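Local coordinates for actin-binding protein, cofilin/tropomyosin family protein, putative (Entamoeba histolytica, PDB 4LIZ) that binds actin filaments and stabilises them, and may contribute to phagocytosis and pseudopod formation, at residues R76-G88 and N111-L124. Sequence-based numbering, arbitrary orientation.
Sequences RVKFVFISWAGEG and NFHIELHATSLDDL
Strands 76-85 and 114-118 pair in parallel at one margin of the ADF-homology sheet, from Val-80 beside Ile-114 to Trp-84 beside Ala-118. Their backbones bond in alternation, as in Phe-81 N to Ile-114 O (3.0 Å) and Leu-116 N to Phe-81 O. Just ahead of the second strand, His-113 ND1 accepts a hydrogen bond from Phe-79 N at 2.9 Å, the donor tilted 19° from the ring plane, while His-113 N donates to Phe-79 O. Lys-78 bends at chi2 (-74°) and lays CD over one face of the His-113 ring, 3.6 Å from its centroid, as a CH-pi contact. Its NZ hydrogen-bonds His-137 ND1. Helix 92-108 links the two strands in a beta-alpha-beta crossover and packs on the face bearing Phe-81, Ser-83 and Glu-115. Here Ser-83 OG and His-117 ND1 share a hydrogen bond of 2.8 Å at the ring edge. A water joins the same OG to Glu-115 OE2, and Glu-115 OE1 forms a salt bridge with Lys-106. Helix 126-137 packs on Ile-114 and Leu-116 of the other face. There Ile-82 CD1 and Leu-124 CD2 meet tip to tip at 3.9 Å. With CG anti to the backbone N (chi1 166°), Trp-84 brings the edge of its six-membered ring against the turn after Ala-118, CZ3 lying 3.5 Å from Ser-120 C. Asp-123 OD2 holds that turn by accepting hydrogen bonds from Thr-119 N and Ser-120 N.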
loop_
_atom_site.group_PDB
_atom_site.type_symbol
_atom_site.label_atom_id
_atom_site.label_comp_id
_atom_site.label_asym_id
_atom_site.label_seq_id
_atom_site.Cartn_x
_atom_site.Cartn_y
_atom_site.Cartn_z
ATOM N N ARG A 76 -11.820 -11.439 -10.690
ATOM C CA ARG A 76 -10.431 -11.297 -10.982
ATOM C C ARG A 76 -9.776 -10.676 -9.730
ATOM O O ARG A 76 -10.398 -9.846 -9.030
ATOM C CB ARG A 76 -10.228 -10.290 -12.123
ATOM C CG ARG A 76 -10.856 -10.633 -13.465
ATOM C CD ARG A 76 -9.769 -10.480 -14.537
ATOM N NE ARG A 76 -10.282 -10.552 -15.902
ATOM C CZ ARG A 76 -10.830 -11.637 -16.454
ATOM N NH1 ARG A 76 -10.970 -12.772 -15.764
ATOM N NH2 ARG A 76 -11.258 -11.581 -17.711
ATOM N N VAL A 77 -8.526 -11.032 -9.578
ATOM C CA VAL A 77 -7.659 -10.473 -8.522
ATOM C C VAL A 77 -7.216 -9.106 -8.962
ATOM O O VAL A 77 -6.855 -8.866 -10.114
ATOM C CB VAL A 77 -6.448 -11.399 -8.220
ATOM C CG1 VAL A 77 -5.621 -10.811 -7.067
ATOM C CG2 VAL A 77 -7.053 -12.774 -7.893
ATOM N N LYS A 78 -7.286 -8.130 -8.014
ATOM C CA LYS A 78 -6.841 -6.783 -8.261
ATOM C C LYS A 78 -5.947 -6.396 -7.078
ATOM O O LYS A 78 -6.082 -6.898 -5.979
ATOM C CB LYS A 78 -8.030 -5.816 -8.213
ATOM C CG LYS A 78 -9.055 -6.149 -9.322
ATOM C CD LYS A 78 -8.586 -5.738 -10.670
ATOM C CE LYS A 78 -9.738 -5.931 -11.691
ATOM N NZ LYS A 78 -9.323 -5.455 -13.031
ATOM N N PHE A 79 -4.979 -5.517 -7.351
ATOM C CA PHE A 79 -4.030 -5.079 -6.359
ATOM C C PHE A 79 -4.163 -3.602 -6.120
ATOM O O PHE A 79 -4.295 -2.805 -7.075
ATOM C CB PHE A 79 -2.629 -5.419 -6.788
ATOM C CG PHE A 79 -2.412 -6.891 -6.994
ATOM C CD1 PHE A 79 -2.419 -7.796 -5.944
ATOM C CD2 PHE A 79 -2.256 -7.387 -8.291
ATOM C CE1 PHE A 79 -2.294 -9.137 -6.177
ATOM C CE2 PHE A 79 -2.144 -8.749 -8.504
ATOM C CZ PHE A 79 -2.157 -9.607 -7.453
ATOM N N VAL A 80 -4.151 -3.202 -4.871
ATOM C CA VAL A 80 -4.320 -1.802 -4.409
ATOM C C VAL A 80 -3.017 -1.370 -3.790
ATOM O O VAL A 80 -2.512 -1.998 -2.857
ATOM C CB VAL A 80 -5.480 -1.687 -3.434
ATOM C CG1 VAL A 80 -5.616 -0.243 -2.958
ATOM C CG2 VAL A 80 -6.820 -2.169 -4.048
ATOM N N PHE A 81 -2.475 -0.200 -4.193
ATOM C CA PHE A 81 -1.311 0.464 -3.654
ATOM C C PHE A 81 -1.733 1.710 -2.951
ATOM O O PHE A 81 -2.379 2.568 -3.554
ATOM C CB PHE A 81 -0.221 0.728 -4.697
ATOM C CG PHE A 81 0.876 1.589 -4.220
ATOM C CD1 PHE A 81 1.745 1.222 -3.205
ATOM C CD2 PHE A 81 1.117 2.845 -4.796
ATOM C CE1 PHE A 81 2.808 2.011 -2.753
ATOM C CE2 PHE A 81 2.121 3.638 -4.354
ATOM C CZ PHE A 81 2.997 3.236 -3.355
ATOM N N ILE A 82 -1.382 1.907 -1.703
ATOM C CA ILE A 82 -1.698 3.099 -0.924
ATOM C C ILE A 82 -0.435 3.695 -0.430
ATOM O O ILE A 82 0.478 3.058 0.170
ATOM C CB ILE A 82 -2.554 2.743 0.311
ATOM C CG1 ILE A 82 -3.912 2.271 -0.170
ATOM C CG2 ILE A 82 -2.592 3.879 1.287
ATOM C CD1 ILE A 82 -4.692 1.469 0.852
ATOM N N SER A 83 -0.243 5.030 -0.581
ATOM C CA SER A 83 0.695 5.848 0.171
ATOM C C SER A 83 -0.027 6.591 1.299
ATOM O O SER A 83 -1.144 7.052 1.084
ATOM C CB SER A 83 1.513 6.774 -0.754
ATOM O OG SER A 83 0.649 7.690 -1.383
ATOM N N TRP A 84 0.580 6.683 2.462
ATOM C CA TRP A 84 -0.061 7.220 3.625
ATOM C C TRP A 84 0.879 8.205 4.269
ATOM O O TRP A 84 2.025 7.915 4.649
ATOM C CB TRP A 84 -0.351 6.097 4.677
ATOM C CG TRP A 84 -0.728 6.561 6.064
ATOM C CD1 TRP A 84 0.069 6.700 7.070
ATOM C CD2 TRP A 84 -2.050 6.931 6.471
ATOM N NE1 TRP A 84 -0.633 7.096 8.206
ATOM C CE2 TRP A 84 -1.959 7.226 7.839
ATOM C CE3 TRP A 84 -3.289 6.968 5.850
ATOM C CZ2 TRP A 84 -3.120 7.619 8.556
ATOM C CZ3 TRP A 84 -4.441 7.350 6.554
ATOM C CH2 TRP A 84 -4.316 7.670 7.908
ATOM N N ALA A 85 0.386 9.461 4.551
ATOM C CA ALA A 85 1.079 10.491 5.262
ATOM C C ALA A 85 0.128 11.003 6.308
ATOM O O ALA A 85 -0.743 11.828 6.006
ATOM C CB ALA A 85 1.490 11.674 4.328
ATOM N N GLY A 86 0.255 10.497 7.524
ATOM C CA GLY A 86 -0.663 10.828 8.605
ATOM C C GLY A 86 -0.599 12.334 8.934
ATOM O O GLY A 86 0.492 12.929 8.807
ATOM N N GLU A 87 -1.743 12.782 9.430
ATOM C CA GLU A 87 -1.843 14.246 9.702
ATOM C C GLU A 87 -1.060 14.630 10.916
ATOM O O GLU A 87 -0.801 15.858 11.106
ATOM C CB GLU A 87 -3.288 14.676 9.789
ATOM C CG GLU A 87 -3.822 14.642 8.352
ATOM C CD GLU A 87 -5.339 14.852 8.225
ATOM O OE1 GLU A 87 -6.051 14.998 9.254
ATOM O OE2 GLU A 87 -5.838 14.834 7.054
ATOM N N GLY A 88 -0.593 13.713 11.728
ATOM C CA GLY A 88 0.236 13.871 12.930
ATOM C C GLY A 88 1.713 13.808 12.729
ATOM O O GLY A 88 2.463 13.860 13.633
ATOM N N ASN A 111 2.905 -3.722 -9.913
ATOM C CA ASN A 111 1.695 -4.397 -10.363
ATOM C C ASN A 111 0.540 -3.911 -9.459
ATOM O O ASN A 111 0.272 -4.476 -8.383
ATOM C CB ASN A 111 1.821 -5.907 -10.175
ATOM C CG ASN A 111 0.671 -6.677 -10.759
ATOM O OD1 ASN A 111 -0.374 -6.150 -11.154
ATOM N ND2 ASN A 111 0.877 -7.970 -10.843
ATOM N N PHE A 112 -0.133 -2.870 -9.831
ATOM C CA PHE A 112 -1.308 -2.408 -9.094
ATOM C C PHE A 112 -2.381 -1.844 -10.007
ATOM O O PHE A 112 -2.042 -1.244 -11.088
ATOM C CB PHE A 112 -0.959 -1.392 -7.982
ATOM C CG PHE A 112 -0.242 -0.189 -8.475
ATOM C CD1 PHE A 112 1.095 -0.152 -8.485
ATOM C CD2 PHE A 112 -0.970 0.877 -9.024
ATOM C CE1 PHE A 112 1.806 0.969 -9.021
ATOM C CE2 PHE A 112 -0.304 1.973 -9.579
ATOM C CZ PHE A 112 1.063 2.021 -9.530
ATOM N N HIS A 113 -3.603 -2.038 -9.686
ATOM C CA HIS A 113 -4.727 -1.557 -10.421
ATOM C C HIS A 113 -5.209 -0.230 -10.038
ATOM O O HIS A 113 -5.786 0.479 -10.876
ATOM C CB HIS A 113 -5.848 -2.569 -10.304
ATOM C CG HIS A 113 -5.487 -3.862 -10.916
ATOM N ND1 HIS A 113 -4.872 -4.866 -10.211
ATOM C CD2 HIS A 113 -5.564 -4.292 -12.207
ATOM C CE1 HIS A 113 -4.566 -5.850 -11.028
ATOM N NE2 HIS A 113 -5.024 -5.538 -12.245
ATOM N N ILE A 114 -4.967 0.223 -8.794
ATOM C CA ILE A 114 -5.292 1.503 -8.336
ATOM C C ILE A 114 -4.224 1.962 -7.386
ATOM O O ILE A 114 -3.579 1.168 -6.646
ATOM C CB ILE A 114 -6.616 1.675 -7.724
ATOM C CG1 ILE A 114 -6.797 0.799 -6.549
ATOM C CG2 ILE A 114 -7.795 1.416 -8.716
ATOM C CD1 ILE A 114 -7.975 1.236 -5.697
ATOM N N GLU A 115 -3.941 3.265 -7.351
ATOM C CA GLU A 115 -3.069 3.937 -6.446
ATOM C C GLU A 115 -3.819 5.034 -5.732
ATOM O O GLU A 115 -4.579 5.809 -6.385
ATOM C CB GLU A 115 -1.883 4.600 -7.202
ATOM C CG GLU A 115 -1.085 5.534 -6.350
ATOM C CD GLU A 115 0.166 6.131 -7.017
ATOM O OE1 GLU A 115 0.370 5.819 -8.240
ATOM O OE2 GLU A 115 0.865 6.856 -6.307
ATOM N N LEU A 116 -3.707 5.104 -4.426
ATOM C CA LEU A 116 -4.391 6.076 -3.587
ATOM C C LEU A 116 -3.391 6.725 -2.691
ATOM O O LEU A 116 -2.497 6.048 -2.092
ATOM C CB LEU A 116 -5.445 5.451 -2.689
ATOM C CG LEU A 116 -6.400 4.515 -3.437
ATOM C CD1 LEU A 116 -6.992 3.344 -2.636
ATOM C CD2 LEU A 116 -7.333 5.401 -4.188
ATOM N N HIS A 117 -3.443 8.025 -2.481
ATOM C CA HIS A 117 -2.740 8.681 -1.486
ATOM C C HIS A 117 -3.724 9.114 -0.360
ATOM O O HIS A 117 -4.765 9.792 -0.663
ATOM C CB HIS A 117 -2.005 9.976 -1.979
ATOM C CG HIS A 117 -1.219 10.658 -0.933
ATOM N ND1 HIS A 117 -0.142 10.107 -0.276
ATOM C CD2 HIS A 117 -1.421 11.844 -0.313
ATOM C CE1 HIS A 117 0.318 10.907 0.632
ATOM N NE2 HIS A 117 -0.458 11.984 0.626
ATOM N N ALA A 118 -3.427 8.834 0.873
ATOM C CA ALA A 118 -4.352 9.102 1.962
ATOM C C ALA A 118 -3.602 9.759 3.095
ATOM O O ALA A 118 -2.434 9.531 3.388
ATOM C CB ALA A 118 -4.946 7.759 2.474
ATOM N N THR A 119 -4.327 10.648 3.777
ATOM C CA THR A 119 -3.831 11.324 4.947
ATOM C C THR A 119 -4.745 11.095 6.172
ATOM O O THR A 119 -4.365 11.371 7.242
ATOM C CB THR A 119 -3.635 12.856 4.716
ATOM O OG1 THR A 119 -4.901 13.467 4.530
ATOM C CG2 THR A 119 -2.719 13.107 3.497
ATOM N N SER A 120 -5.909 10.546 5.915
ATOM C CA SER A 120 -6.880 10.233 6.924
ATOM C C SER A 120 -7.554 8.903 6.563
ATOM O O SER A 120 -7.641 8.563 5.440
ATOM C CB SER A 120 -7.905 11.370 6.955
ATOM O OG SER A 120 -9.151 10.964 7.247
ATOM N N LEU A 121 -8.031 8.199 7.582
ATOM C CA LEU A 121 -8.766 6.983 7.347
ATOM C C LEU A 121 -10.034 7.194 6.525
ATOM O O LEU A 121 -10.429 6.304 5.879
ATOM C CB LEU A 121 -9.029 6.188 8.640
ATOM C CG LEU A 121 -7.791 5.720 9.387
ATOM C CD1 LEU A 121 -8.158 5.036 10.676
ATOM C CD2 LEU A 121 -6.877 4.814 8.571
ATOM N N ASP A 122 -10.611 8.378 6.556
ATOM C CA ASP A 122 -11.740 8.665 5.738
ATOM C C ASP A 122 -11.430 8.653 4.267
ATOM O O ASP A 122 -12.311 8.676 3.517
ATOM C CB ASP A 122 -12.347 10.036 6.102
ATOM C CG ASP A 122 -12.896 10.106 7.551
ATOM O OD1 ASP A 122 -13.375 9.117 8.085
ATOM O OD2 ASP A 122 -12.885 11.193 8.145
ATOM N N ASP A 123 -10.155 8.700 3.892
ATOM C CA ASP A 123 -9.767 8.651 2.512
ATOM C C ASP A 123 -9.842 7.231 1.970
ATOM O O ASP A 123 -9.680 7.035 0.828
ATOM C CB ASP A 123 -8.313 9.147 2.312
ATOM C CG ASP A 123 -8.139 10.635 2.555
ATOM O OD1 ASP A 123 -9.114 11.355 2.354
ATOM O OD2 ASP A 123 -7.080 11.037 2.953
ATOM N N LEU A 124 -9.997 6.253 2.860
ATOM C CA LEU A 124 -9.881 4.848 2.496
ATOM C C LEU A 124 -11.151 4.087 2.865
ATOM O O LEU A 124 -11.331 3.684 3.975
ATOM C CB LEU A 124 -8.665 4.218 3.210
ATOM C CG LEU A 124 -7.295 4.842 2.896
ATOM C CD1 LEU A 124 -6.266 4.278 3.852
ATOM C CD2 LEU A 124 -6.912 4.560 1.456
HETATM O O HOH W 1 0.042 8.197 -4.118
HETATM O O HOH W 2 -4.137 11.003 9.954
#